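Local coordinates for protein aminopeptidase N (Francisella tularensis subsp. tularensis, PDB 5DLL) that removes N-terminal amino acids from peptides as a zinc metalloprotease of the M1 family, and probably helps to degrade intracellular peptides, at residues Val67-Leu72 and Thr106-Asn111; Phe35-Ser40 and Val155-Asp160; Glu30-Phe35 and Asn47-Ala52; Ile74-Lys79 and Asn97-Phe102. All blocks are in the same frame, centred on the assembly; numbering follows the deposited sequence.

Interaction 1 of 4, residues Val67-Leu72 and Thr106-Asn111; sequences VELKLL and TVVEIN. With NA (sodium ion), chain R.
An antiparallel strand pair of the N-terminal β domain carries this contact, next to a bound sodium ion. Strand 70-76 runs against strand 101-110. K70 and E109 form a hydrogen-bonded pair. K70 N gives a nearly straight bond (165°) to E109 O, and E109 N returns one to K70 O at 2.9 Å. Both bonds lie in the plane of their carbonyl. L72 N also reaches V107 O, but from above the carbonyl plane, at 3.1 Å. L71 and V108 share one sheet face. On that side L69 lays CD2 beside I110 CG2 at 3.6 Å, and crosses V108 CG1 obliquely. K70 and E109 extend their chains on the other face. Their charged ends, NZ and OE1, stay 4.5 Å apart, too far for a salt bridge. L72 CD1 lies across E109 CB at 4.1 Å. T106 binds the sodium with its backbone O at 2.2 Å and with OG1 at 2.4 Å. OG1 sits between the backbone N and the carbonyl carbon (chi1 73°), so both oxygens face the ion. V44 O and T141 OG1 also bind the ion. The ion meets only neutral oxygens from these residues, and probably polarises the T106 carbonyl and hydroxyl.

Interaction 2 of 4, residues Phe35-Ser40 and Val155-Asp160; sequences FELDES and VKIIAD
The F35 ring turns an edge to K156 O, which lies in the ring plane, 3.8 Å from CD1. V155 CG1 approaches the same ring obliquely and is 4.1 Å from CD1. I140 and L201, outside the two segments, also touch the F35 side chain. This is a parallel strand pair in the mixed sheet of the M1 N-terminal domain, joining the end of strand 26-36 to strand 150-160. F35 is paired with I157, and E36 with I158. Three backbone bonds hold the strands. F35 N binds K156 O from above the carbonyl plane. I158 N meets F35 O at 2.7 Å, almost along the C=O axis (178°). L37 N meets I158 O at 2.9 Å, again close to that axis. Beyond the paired residues, L37 carries the packing. Its CG is anti to the carbonyl carbon (chi1 -64°). This sets CD1 between two neighbours, 3.9 Å from I157 CG2 and 4.0 Å from A159 CB. F35, L37 and I157 lie on the face that packs on strand 201-204 of a second sheet, where L201 and A203 meet them. E36 and I158 occupy the other face. The E36 carboxylate makes a weak, long ion pair with R43. The strand ends at E36, and beyond L37 the chain bends in an Asx turn at D38. The flat D38 carboxylate is approached from above its plane: S40 N donates to D38 OD2 at 3.3 Å, and K41 N donates to the same oxygen.

Interaction 3 of 4, residues Glu30-Phe35 and Asn47-Ala52; sequences ETHLIF and NLYIVA
Three backbone hydrogen bonds link the strands. H32 and N47 exchange two of them. N47 N donates to H32 O at 2.8 Å, in the carbonyl plane. H32 N donates to N47 O at 3.0 Å, from above that carbonyl plane. Y49 N adds a nearly straight bond (173°) to E30 O. T31 and L48 form the non-hydrogen-bonded pair between them. The strands 26-36 and 42-52 make a β hairpin in the N-terminal domain, and these segments run almost exactly antiparallel. Strand 150-160 lies along the other side of strand 26-36, and strand 101-110 along the other side of strand 42-52. The aromatic contact is on the face with E30, H32, N47 and Y49. The H32 and Y49 planes stand at 79°, with centroids 5.2 Å apart, in an oblique pairing. H32 ND1 sits near the plane of the Y49 ring, at its edge, 3.3 Å from CE2. E30 CB packs against the same ring, 4.0 Å from Y49 CD2. Charge enters through E30. Its bent chain puts OE1 at the edge of the H32 imidazole, in its plane; a carboxylate there could somewhat favour a protonated ring. Apolar packing on the opposite face is slight. T31 CG2 lies side by side with L48 CD1 at 4.2 Å, while T31 OG1 is hydrogen-bonded to Y143 OH.

Interaction 4 of 4, residues Ile74-Lys79 and Asn97-Phe102; sequences IKLNNK and NVPEKF
L76 and F102 cross obliquely at the heart of this contact. L76 CG is anti to the backbone N (chi1 -164°), which carries the branch over to the other segment. CG lies 3.8 Å from F102 CD2, and CD1 is 4.0 Å from the same ring atom. The other methyl, CD2, meets P99 CD tip to tip at 4.0 Å. V98 CG1 stands a little further off, near L76 CD1. N77 comes in at about a right angle, with its amide plane 78° from the F102 ring. Its OD1 lies 3.3 Å from F102 CB and accepts a hydrogen bond from V103 N. N77 follows L76 in a type I' turn, closed by L76 N to K79 O at 2.8 Å and by K79 N to L76 O. The turn ends strand 70-76, while strand 101-110 begins at K101. L62 and I50 also touch F102, and L81 touches L76. The direct side-chain packing is therefore mainly apolar, and the N77 amide adds a polar tie to strand 101-110 through V103 rather than through F102.

Overall arrangement
All four contacts belong to one mixed sheet of the N-terminal domain. Interactions 2 and 3 share F35 and have centres 18 Å apart; K156 N probably bonds to L33 O at 2.9 Å. Interactions 3 and 4 are closest, at 12 Å between centres. There A52 N meets E100 O at 2.8 Å and I50 N meets F102 O at 2.9 Å, both probable hydrogen bonds. Interactions 1 and 4 use the same two strands, 19 Å apart between centres. The sodium ion belongs to interaction 1, with the L48 side chain about 7 Å away and F35 about 8 Å. All four lie away from the zinc site of H309, H313 and E332.

Interaction 1 of 4, residues Val67-Leu72 and Thr106-Asn111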
loop_
_atom_site.group_PDB
_atom_site.type_symbol
_atom_site.label_atom_id
_atom_site.label_comp_id
_atom_site.label_asym_id
_atom_site.label_seq_id
_atom_site.Cartn_x
_atom_site.Cartn_y
_atom_site.Cartn_z
ATOM N N VAL A 67 -13.197 25.241 12.757
ATOM C CA VAL A 67 -12.117 25.207 13.740
ATOM C C VAL A 67 -11.027 26.218 13.390
ATOM O O VAL A 67 -10.547 26.253 12.261
ATOM C CB VAL A 67 -11.513 23.785 13.835
ATOM C CG1 VAL A 67 -10.308 23.756 14.766
ATOM C CG2 VAL A 67 -12.570 22.793 14.302
ATOM N N GLU A 68 -10.649 27.034 14.371
ATOM C CA GLU A 68 -9.620 28.063 14.203
ATOM C C GLU A 68 -10.021 29.089 13.134
ATOM O O GLU A 68 -9.212 29.478 12.292
ATOM C CB GLU A 68 -8.247 27.425 13.922
ATOM C CG GLU A 68 -7.726 26.595 15.097
ATOM C CD GLU A 68 -6.637 25.594 14.723
ATOM O OE1 GLU A 68 -5.864 25.857 13.778
ATOM O OE2 GLU A 68 -6.547 24.537 15.392
ATOM N N LEU A 69 -11.277 29.533 13.206
ATOM C CA LEU A 69 -11.855 30.460 12.226
ATOM C C LEU A 69 -12.265 31.778 12.881
ATOM O O LEU A 69 -12.999 31.783 13.872
ATOM C CB LEU A 69 -13.095 29.840 11.567
ATOM C CG LEU A 69 -12.939 28.462 10.923
ATOM C CD1 LEU A 69 -14.251 28.023 10.295
ATOM C CD2 LEU A 69 -11.822 28.467 9.891
ATOM N N LYS A 70 -11.802 32.893 12.320
ATOM C CA LYS A 70 -12.261 34.208 12.755
ATOM C C LYS A 70 -13.455 34.607 11.892
ATOM O O LYS A 70 -13.297 34.878 10.707
ATOM C CB LYS A 70 -11.143 35.245 12.643
ATOM C CG LYS A 70 -11.440 36.540 13.380
ATOM C CD LYS A 70 -10.378 37.590 13.113
ATOM C CE LYS A 70 -10.808 38.951 13.634
ATOM N NZ LYS A 70 -9.937 40.038 13.114
ATOM N N LEU A 71 -14.643 34.622 12.492
ATOM C CA LEU A 71 -15.880 34.955 11.789
ATOM C C LEU A 71 -16.070 36.467 11.669
ATOM O O LEU A 71 -16.383 37.129 12.654
ATOM C CB LEU A 71 -17.078 34.355 12.527
ATOM C CG LEU A 71 -18.463 34.647 11.943
ATOM C CD1 LEU A 71 -18.584 34.054 10.548
ATOM C CD2 LEU A 71 -19.549 34.105 12.858
ATOM N N LEU A 72 -15.912 36.997 10.459
ATOM C CA LEU A 72 -16.072 38.430 10.210
ATOM C C LEU A 72 -17.492 38.811 9.809
ATOM O O LEU A 72 -17.881 39.969 9.944
ATOM C CB LEU A 72 -15.113 38.890 9.110
ATOM C CG LEU A 72 -13.639 38.546 9.308
ATOM C CD1 LEU A 72 -12.818 39.064 8.139
ATOM C CD2 LEU A 72 -13.133 39.115 10.625
ATOM N N THR A 106 -20.943 33.149 4.664
ATOM C CA THR A 106 -20.007 33.444 5.750
ATOM C C THR A 106 -18.692 33.961 5.180
ATOM O O THR A 106 -18.107 33.322 4.300
ATOM C CB THR A 106 -19.666 32.194 6.603
ATOM O OG1 THR A 106 -18.803 31.306 5.862
ATOM C CG2 THR A 106 -20.928 31.464 7.047
ATOM N N VAL A 107 -18.223 35.095 5.696
ATOM C CA VAL A 107 -16.840 35.525 5.477
ATOM C C VAL A 107 -16.029 35.153 6.710
ATOM O O VAL A 107 -16.471 35.375 7.835
ATOM C CB VAL A 107 -16.718 37.039 5.217
ATOM C CG1 VAL A 107 -15.263 37.419 4.974
ATOM C CG2 VAL A 107 -17.585 37.445 4.032
ATOM N N VAL A 108 -14.844 34.592 6.478
ATOM C CA VAL A 108 -13.979 34.052 7.529
ATOM C C VAL A 108 -12.526 34.424 7.216
ATOM O O VAL A 108 -12.169 34.578 6.051
ATOM C CB VAL A 108 -14.149 32.512 7.620
ATOM C CG1 VAL A 108 -12.914 31.811 8.171
ATOM C CG2 VAL A 108 -15.371 32.158 8.454
ATOM N N GLU A 109 -11.699 34.568 8.253
ATOM C CA GLU A 109 -10.266 34.838 8.085
ATOM C C GLU A 109 -9.429 33.740 8.743
ATOM O O GLU A 109 -9.774 33.247 9.813
ATOM C CB GLU A 109 -9.913 36.198 8.688
ATOM C CG GLU A 109 -8.472 36.637 8.474
ATOM C CD GLU A 109 -8.148 37.903 9.238
ATOM O OE1 GLU A 109 -8.779 38.943 8.952
ATOM O OE2 GLU A 109 -7.268 37.856 10.126
ATOM N N ILE A 110 -8.324 33.371 8.101
ATOM C CA ILE A 110 -7.462 32.290 8.583
ATOM C C ILE A 110 -5.988 32.583 8.318
ATOM O O ILE A 110 -5.646 33.409 7.473
ATOM C CB ILE A 110 -7.821 30.939 7.927
ATOM C CG1 ILE A 110 -7.751 31.043 6.398
ATOM C CG2 ILE A 110 -9.207 30.487 8.366
ATOM C CD1 ILE A 110 -8.009 29.737 5.677
ATOM N N ASN A 111 -5.126 31.879 9.044
ATOM C CA ASN A 111 -3.689 32.122 9.017
ATOM C C ASN A 111 -2.945 30.864 8.565
ATOM O O ASN A 111 -2.646 29.990 9.382
ATOM C CB ASN A 111 -3.225 32.566 10.407
ATOM C CG ASN A 111 -1.885 33.279 10.386
ATOM O OD1 ASN A 111 -1.110 33.167 9.433
ATOM N ND2 ASN A 111 -1.606 34.019 11.453
HETATM NA NA NA R . -16.612 31.730 4.858
#

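Interaction 2 of 4, residues Phe35-Ser40 and Val155-Asp160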
loop_
_atom_site.group_PDB
_atom_site.type_symbol
_atom_site.label_atom_id
_atom_site.label_comp_id
_atom_site.label_asym_id
_atom_site.label_seq_id
_atom_site.Cartn_x
_atom_site.Cartn_y
_atom_site.Cartn_z
ATOM N N PHE A 35 -11.414 32.741 -2.390
ATOM C CA PHE A 35 -10.192 32.800 -1.592
ATOM C C PHE A 35 -9.381 34.040 -1.964
ATOM O O PHE A 35 -8.950 34.186 -3.115
ATOM C CB PHE A 35 -9.332 31.555 -1.812
ATOM C CG PHE A 35 -9.895 30.303 -1.194
ATOM C CD1 PHE A 35 -10.897 29.581 -1.836
ATOM C CD2 PHE A 35 -9.405 29.828 0.017
ATOM C CE1 PHE A 35 -11.410 28.422 -1.275
ATOM C CE2 PHE A 35 -9.916 28.670 0.585
ATOM C CZ PHE A 35 -10.919 27.968 -0.064
ATOM N N GLU A 36 -9.189 34.926 -0.988
ATOM C CA GLU A 36 -8.298 36.068 -1.133
ATOM C C GLU A 36 -7.010 35.752 -0.390
ATOM O O GLU A 36 -6.887 36.022 0.803
ATOM C CB GLU A 36 -8.953 37.329 -0.586
ATOM C CG GLU A 36 -10.306 37.598 -1.215
ATOM C CD GLU A 36 -10.855 38.957 -0.861
ATOM O OE1 GLU A 36 -12.015 39.019 -0.408
ATOM O OE2 GLU A 36 -10.128 39.958 -1.036
ATOM N N LEU A 37 -6.058 35.170 -1.114
ATOM C CA LEU A 37 -4.857 34.611 -0.511
ATOM C C LEU A 37 -3.923 35.664 0.077
ATOM O O LEU A 37 -3.621 36.684 -0.556
ATOM C CB LEU A 37 -4.089 33.756 -1.528
ATOM C CG LEU A 37 -4.791 32.498 -2.043
ATOM C CD1 LEU A 37 -3.838 31.699 -2.921
ATOM C CD2 LEU A 37 -5.310 31.634 -0.899
ATOM N N ASP A 38 -3.481 35.390 1.300
ATOM C CA ASP A 38 -2.466 36.178 1.977
ATOM C C ASP A 38 -1.768 35.289 3.003
ATOM O O ASP A 38 -2.371 34.358 3.547
ATOM C CB ASP A 38 -3.091 37.392 2.667
ATOM C CG ASP A 38 -2.049 38.310 3.285
ATOM O OD1 ASP A 38 -1.189 38.829 2.538
ATOM O OD2 ASP A 38 -2.088 38.506 4.518
ATOM N N GLU A 39 -0.494 35.580 3.246
ATOM C CA GLU A 39 0.311 34.855 4.223
ATOM C C GLU A 39 -0.373 34.783 5.601
ATOM O O GLU A 39 -0.483 33.703 6.177
ATOM C CB GLU A 39 1.690 35.520 4.328
ATOM C CG GLU A 39 2.655 34.878 5.313
ATOM C CD GLU A 39 3.929 35.687 5.488
ATOM O OE1 GLU A 39 4.312 35.962 6.649
ATOM O OE2 GLU A 39 4.543 36.058 4.464
ATOM N N SER A 40 -0.846 35.927 6.103
ATOM C CA SER A 40 -1.401 36.036 7.464
ATOM C C SER A 40 -2.927 35.989 7.529
ATOM O O SER A 40 -3.499 35.340 8.404
ATOM C CB SER A 40 -0.951 37.350 8.110
ATOM O OG SER A 40 0.457 37.471 8.118
ATOM N N VAL A 155 -15.255 27.705 -7.285
ATOM C CA VAL A 155 -14.178 28.227 -6.444
ATOM C C VAL A 155 -13.394 29.320 -7.170
ATOM O O VAL A 155 -12.739 29.039 -8.165
ATOM C CB VAL A 155 -13.195 27.090 -6.047
ATOM C CG1 VAL A 155 -12.013 27.631 -5.245
ATOM C CG2 VAL A 155 -13.916 25.985 -5.277
ATOM N N LYS A 156 -13.455 30.555 -6.671
ATOM C CA LYS A 156 -12.589 31.633 -7.169
ATOM C C LYS A 156 -11.348 31.753 -6.285
ATOM O O LYS A 156 -11.428 31.535 -5.079
ATOM C CB LYS A 156 -13.331 32.976 -7.215
ATOM C CG LYS A 156 -12.552 34.078 -7.932
ATOM C CD LYS A 156 -13.206 35.445 -7.803
ATOM C CE LYS A 156 -14.567 35.514 -8.483
ATOM N NZ LYS A 156 -15.022 36.922 -8.652
ATOM N N ILE A 157 -10.210 32.099 -6.887
ATOM C CA ILE A 157 -8.960 32.312 -6.149
ATOM C C ILE A 157 -8.325 33.634 -6.569
ATOM O O ILE A 157 -8.030 33.826 -7.745
ATOM C CB ILE A 157 -7.936 31.179 -6.406
ATOM C CG1 ILE A 157 -8.541 29.809 -6.081
ATOM C CG2 ILE A 157 -6.669 31.400 -5.584
ATOM C CD1 ILE A 157 -7.632 28.645 -6.416
ATOM N N ILE A 158 -8.100 34.529 -5.605
ATOM C CA ILE A 158 -7.435 35.813 -5.857
ATOM C C ILE A 158 -6.071 35.821 -5.171
ATOM O O ILE A 158 -5.963 35.418 -4.020
ATOM C CB ILE A 158 -8.289 36.991 -5.345
ATOM C CG1 ILE A 158 -9.681 36.954 -5.991
ATOM C CG2 ILE A 158 -7.605 38.318 -5.646
ATOM C CD1 ILE A 158 -10.677 37.924 -5.395
ATOM N N ALA A 159 -5.034 36.272 -5.874
ATOM C CA ALA A 159 -3.672 36.279 -5.320
ATOM C C ALA A 159 -2.699 37.161 -6.111
ATOM O O ALA A 159 -3.040 37.692 -7.166
ATOM C CB ALA A 159 -3.134 34.857 -5.245
ATOM N N ASP A 160 -1.486 37.302 -5.580
ATOM C CA ASP A 160 -0.419 38.055 -6.236
ATOM C C ASP A 160 0.103 37.295 -7.461
ATOM O O ASP A 160 0.311 36.085 -7.399
ATOM C CB ASP A 160 0.722 38.299 -5.238
ATOM C CG ASP A 160 1.789 39.244 -5.773
ATOM O OD1 ASP A 160 1.435 40.339 -6.260
ATOM O OD2 ASP A 160 2.985 38.894 -5.694
#

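Interaction 3 of 4, residues Glu30-Phe35 and Asn47-Ala52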
loop_
_atom_site.group_PDB
_atom_site.type_symbol
_atom_site.label_atom_id
_atom_site.label_comp_id
_atom_site.label_asym_id
_atom_site.label_seq_id
_atom_site.Cartn_x
_atom_site.Cartn_y
_atom_site.Cartn_z
ATOM N N GLU A 30 -24.907 23.082 -3.369
ATOM C CA GLU A 30 -23.811 23.820 -3.996
ATOM C C GLU A 30 -22.980 24.588 -2.977
ATOM O O GLU A 30 -23.476 24.998 -1.934
ATOM C CB GLU A 30 -24.340 24.806 -5.039
ATOM C CG GLU A 30 -25.240 24.174 -6.085
ATOM C CD GLU A 30 -25.113 24.829 -7.443
ATOM O OE1 GLU A 30 -25.062 26.071 -7.502
ATOM O OE2 GLU A 30 -25.057 24.093 -8.452
ATOM N N THR A 31 -21.713 24.796 -3.316
ATOM C CA THR A 31 -20.773 25.505 -2.462
ATOM C C THR A 31 -19.953 26.458 -3.330
ATOM O O THR A 31 -19.233 26.021 -4.228
ATOM C CB THR A 31 -19.838 24.504 -1.758
ATOM O OG1 THR A 31 -20.623 23.579 -0.990
ATOM C CG2 THR A 31 -18.848 25.226 -0.850
ATOM N N HIS A 32 -20.088 27.757 -3.081
ATOM C CA HIS A 32 -19.345 28.771 -3.828
ATOM C C HIS A 32 -18.361 29.460 -2.901
ATOM O O HIS A 32 -18.769 30.137 -1.961
ATOM C CB HIS A 32 -20.293 29.803 -4.435
ATOM C CG HIS A 32 -21.210 29.239 -5.471
ATOM N ND1 HIS A 32 -22.187 28.315 -5.172
ATOM C CD2 HIS A 32 -21.298 29.463 -6.802
ATOM C CE1 HIS A 32 -22.836 27.993 -6.275
ATOM N NE2 HIS A 32 -22.316 28.675 -7.280
ATOM N N LEU A 33 -17.071 29.280 -3.172
ATOM C CA LEU A 33 -16.013 29.842 -2.344
ATOM C C LEU A 33 -15.233 30.914 -3.094
ATOM O O LEU A 33 -15.098 30.854 -4.316
ATOM C CB LEU A 33 -15.047 28.743 -1.885
ATOM C CG LEU A 33 -15.664 27.445 -1.349
ATOM C CD1 LEU A 33 -14.565 26.496 -0.895
ATOM C CD2 LEU A 33 -16.647 27.719 -0.220
ATOM N N ILE A 34 -14.744 31.900 -2.343
ATOM C CA ILE A 34 -13.792 32.891 -2.843
ATOM C C ILE A 34 -12.621 32.937 -1.868
ATOM O O ILE A 34 -12.819 33.128 -0.664
ATOM C CB ILE A 34 -14.412 34.304 -2.960
ATOM C CG1 ILE A 34 -15.634 34.288 -3.893
ATOM C CG2 ILE A 34 -13.372 35.303 -3.464
ATOM C CD1 ILE A 34 -16.538 35.496 -3.762
ATOM N N PHE A 35 -11.414 32.741 -2.390
ATOM C CA PHE A 35 -10.192 32.800 -1.592
ATOM C C PHE A 35 -9.381 34.040 -1.964
ATOM O O PHE A 35 -8.950 34.186 -3.115
ATOM C CB PHE A 35 -9.332 31.555 -1.812
ATOM C CG PHE A 35 -9.895 30.303 -1.194
ATOM C CD1 PHE A 35 -10.897 29.581 -1.836
ATOM C CD2 PHE A 35 -9.405 29.828 0.017
ATOM C CE1 PHE A 35 -11.410 28.422 -1.275
ATOM C CE2 PHE A 35 -9.916 28.670 0.585
ATOM C CZ PHE A 35 -10.919 27.968 -0.064
ATOM N N ASN A 47 -20.645 30.803 -0.001
ATOM C CA ASN A 47 -22.091 30.748 -0.157
ATOM C C ASN A 47 -22.548 29.303 -0.207
ATOM O O ASN A 47 -22.308 28.605 -1.188
ATOM C CB ASN A 47 -22.524 31.461 -1.433
ATOM C CG ASN A 47 -22.599 32.958 -1.266
ATOM O OD1 ASN A 47 -23.656 33.553 -1.442
ATOM N ND2 ASN A 47 -21.475 33.578 -0.930
ATOM N N LEU A 48 -23.211 28.867 0.858
ATOM C CA LEU A 48 -23.678 27.496 0.988
ATOM C C LEU A 48 -25.160 27.460 0.681
ATOM O O LEU A 48 -25.951 28.105 1.373
ATOM C CB LEU A 48 -23.441 26.982 2.416
ATOM C CG LEU A 48 -22.048 26.438 2.744
ATOM C CD1 LEU A 48 -20.943 27.285 2.134
ATOM C CD2 LEU A 48 -21.870 26.323 4.251
ATOM N N TYR A 49 -25.533 26.711 -0.355
ATOM C CA TYR A 49 -26.936 26.567 -0.737
ATOM C C TYR A 49 -27.478 25.288 -0.126
ATOM O O TYR A 49 -27.245 24.194 -0.624
ATOM C CB TYR A 49 -27.093 26.618 -2.252
ATOM C CG TYR A 49 -26.660 27.961 -2.797
ATOM C CD1 TYR A 49 -27.548 29.023 -2.864
ATOM C CD2 TYR A 49 -25.350 28.179 -3.198
ATOM C CE1 TYR A 49 -27.148 30.260 -3.342
ATOM C CE2 TYR A 49 -24.944 29.412 -3.672
ATOM C CZ TYR A 49 -25.847 30.445 -3.743
ATOM O OH TYR A 49 -25.436 31.664 -4.220
ATOM N N ILE A 50 -28.203 25.466 0.974
ATOM C CA ILE A 50 -28.540 24.395 1.898
ATOM C C ILE A 50 -30.030 24.072 1.831
ATOM O O ILE A 50 -30.861 24.956 1.608
ATOM C CB ILE A 50 -28.165 24.817 3.338
ATOM C CG1 ILE A 50 -26.667 25.142 3.425
ATOM C CG2 ILE A 50 -28.536 23.738 4.345
ATOM C CD1 ILE A 50 -26.293 25.986 4.623
ATOM N N VAL A 51 -30.359 22.800 2.041
ATOM C CA VAL A 51 -31.746 22.343 2.027
ATOM C C VAL A 51 -31.996 21.303 3.126
ATOM O O VAL A 51 -31.121 20.499 3.447
ATOM C CB VAL A 51 -32.131 21.778 0.641
ATOM C CG1 VAL A 51 -31.434 20.450 0.370
ATOM C CG2 VAL A 51 -33.641 21.638 0.519
ATOM N N ALA A 52 -33.193 21.345 3.704
ATOM C CA ALA A 52 -33.594 20.406 4.747
ATOM C C ALA A 52 -33.621 18.983 4.202
ATOM O O ALA A 52 -34.167 18.748 3.124
ATOM C CB ALA A 52 -34.962 20.789 5.292
#

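Interaction 4 of 4, residues Ile74-Lys79 and Asn97-Phe102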
loop_
_atom_site.group_PDB
_atom_site.type_symbol
_atom_site.label_atom_id
_atom_site.label_comp_id
_atom_site.label_asym_id
_atom_site.label_seq_id
_atom_site.Cartn_x
_atom_site.Cartn_y
_atom_site.Cartn_z
ATOM N N ILE A 74 -21.730 37.034 8.704
ATOM C CA ILE A 74 -22.663 35.931 8.502
ATOM C C ILE A 74 -24.040 36.471 8.117
ATOM O O ILE A 74 -24.597 37.336 8.802
ATOM C CB ILE A 74 -22.757 35.023 9.750
ATOM C CG1 ILE A 74 -23.731 33.868 9.509
ATOM C CG2 ILE A 74 -23.170 35.811 10.988
ATOM C CD1 ILE A 74 -23.664 32.791 10.572
ATOM N N LYS A 75 -24.571 35.963 7.005
ATOM C CA LYS A 75 -25.886 36.359 6.507
ATOM C C LYS A 75 -26.655 35.129 6.050
ATOM O O LYS A 75 -26.091 34.247 5.409
ATOM C CB LYS A 75 -25.749 37.334 5.334
ATOM C CG LYS A 75 -24.780 38.477 5.580
ATOM C CD LYS A 75 -24.947 39.587 4.555
ATOM C CE LYS A 75 -24.537 39.143 3.162
ATOM N NZ LYS A 75 -24.478 40.300 2.225
ATOM N N LEU A 76 -27.942 35.077 6.383
ATOM C CA LEU A 76 -28.830 34.014 5.927
ATOM C C LEU A 76 -29.863 34.632 4.993
ATOM O O LEU A 76 -30.507 35.623 5.351
ATOM C CB LEU A 76 -29.510 33.339 7.120
ATOM C CG LEU A 76 -30.178 31.976 6.886
ATOM C CD1 LEU A 76 -30.102 31.122 8.143
ATOM C CD2 LEU A 76 -31.624 32.116 6.434
ATOM N N ASN A 77 -30.011 34.048 3.801
ATOM C CA ASN A 77 -30.867 34.597 2.741
ATOM C C ASN A 77 -30.575 36.081 2.494
ATOM O O ASN A 77 -31.486 36.916 2.404
ATOM C CB ASN A 77 -32.354 34.345 3.045
ATOM C CG ASN A 77 -32.777 32.905 2.773
ATOM O OD1 ASN A 77 -32.145 32.188 1.996
ATOM N ND2 ASN A 77 -33.866 32.483 3.405
ATOM N N ASN A 78 -29.280 36.388 2.414
ATOM C CA ASN A 78 -28.778 37.730 2.103
ATOM C C ASN A 78 -28.990 38.789 3.207
ATOM O O ASN A 78 -28.565 39.939 3.050
ATOM C CB ASN A 78 -29.366 38.212 0.765
ATOM C CG ASN A 78 -28.379 39.016 -0.059
ATOM O OD1 ASN A 78 -27.163 38.877 0.087
ATOM N ND2 ASN A 78 -28.902 39.855 -0.950
ATOM N N LYS A 79 -29.621 38.400 4.318
ATOM C CA LYS A 79 -29.831 39.290 5.460
ATOM C C LYS A 79 -28.912 38.885 6.620
ATOM O O LYS A 79 -28.740 37.696 6.888
ATOM C CB LYS A 79 -31.292 39.233 5.907
ATOM C CG LYS A 79 -31.716 40.418 6.757
ATOM C CD LYS A 79 -32.979 40.127 7.546
ATOM C CE LYS A 79 -33.365 41.324 8.398
ATOM N NZ LYS A 79 -34.485 41.011 9.324
ATOM N N ASN A 97 -33.858 27.182 14.216
ATOM C CA ASN A 97 -35.033 27.577 13.431
ATOM C C ASN A 97 -34.697 28.112 12.041
ATOM O O ASN A 97 -35.176 29.177 11.645
ATOM C CB ASN A 97 -35.860 28.604 14.206
ATOM C CG ASN A 97 -36.137 28.167 15.627
ATOM O OD1 ASN A 97 -35.957 28.935 16.573
ATOM N ND2 ASN A 97 -36.557 26.917 15.788
ATOM N N VAL A 98 -33.869 27.364 11.315
ATOM C CA VAL A 98 -33.522 27.712 9.941
ATOM C C VAL A 98 -34.641 27.248 9.008
ATOM O O VAL A 98 -35.398 26.344 9.367
ATOM C CB VAL A 98 -32.175 27.092 9.498
ATOM C CG1 VAL A 98 -31.062 27.474 10.463
ATOM C CG2 VAL A 98 -32.270 25.575 9.364
ATOM N N PRO A 99 -34.753 27.863 7.814
ATOM C CA PRO A 99 -35.785 27.464 6.844
ATOM C C PRO A 99 -35.527 26.129 6.130
ATOM O O PRO A 99 -34.442 25.546 6.252
ATOM C CB PRO A 99 -35.781 28.611 5.816
ATOM C CG PRO A 99 -34.947 29.700 6.402
ATOM C CD PRO A 99 -33.999 29.042 7.353
ATOM N N GLU A 100 -36.527 25.674 5.376
ATOM C CA GLU A 100 -36.443 24.429 4.607
ATOM C C GLU A 100 -35.429 24.526 3.466
ATOM O O GLU A 100 -34.865 23.517 3.039
ATOM C CB GLU A 100 -37.816 24.068 4.021
ATOM C CG GLU A 100 -38.893 23.739 5.049
ATOM C CD GLU A 100 -38.732 22.359 5.662
ATOM O OE1 GLU A 100 -38.670 21.372 4.902
ATOM O OE2 GLU A 100 -38.677 22.263 6.906
ATOM N N LYS A 101 -35.222 25.741 2.963
ATOM C CA LYS A 101 -34.322 25.979 1.839
ATOM C C LYS A 101 -33.779 27.401 1.943
ATOM O O LYS A 101 -34.553 28.356 2.032
ATOM C CB LYS A 101 -35.080 25.788 0.521
ATOM C CG LYS A 101 -34.220 25.384 -0.665
ATOM C CD LYS A 101 -35.087 24.920 -1.831
ATOM C CE LYS A 101 -34.262 24.347 -2.974
ATOM N NZ LYS A 101 -33.395 25.368 -3.627
ATOM N N PHE A 102 -32.453 27.539 1.948
ATOM C CA PHE A 102 -31.821 28.850 2.138
ATOM C C PHE A 102 -30.363 28.902 1.672
ATOM O O PHE A 102 -29.725 27.874 1.447
ATOM C CB PHE A 102 -31.901 29.272 3.612
ATOM C CG PHE A 102 -31.150 28.360 4.554
ATOM C CD1 PHE A 102 -31.713 27.166 4.988
ATOM C CD2 PHE A 102 -29.887 28.705 5.022
ATOM C CE1 PHE A 102 -31.032 26.329 5.856
ATOM C CE2 PHE A 102 -29.203 27.872 5.897
ATOM C CZ PHE A 102 -29.776 26.682 6.310
#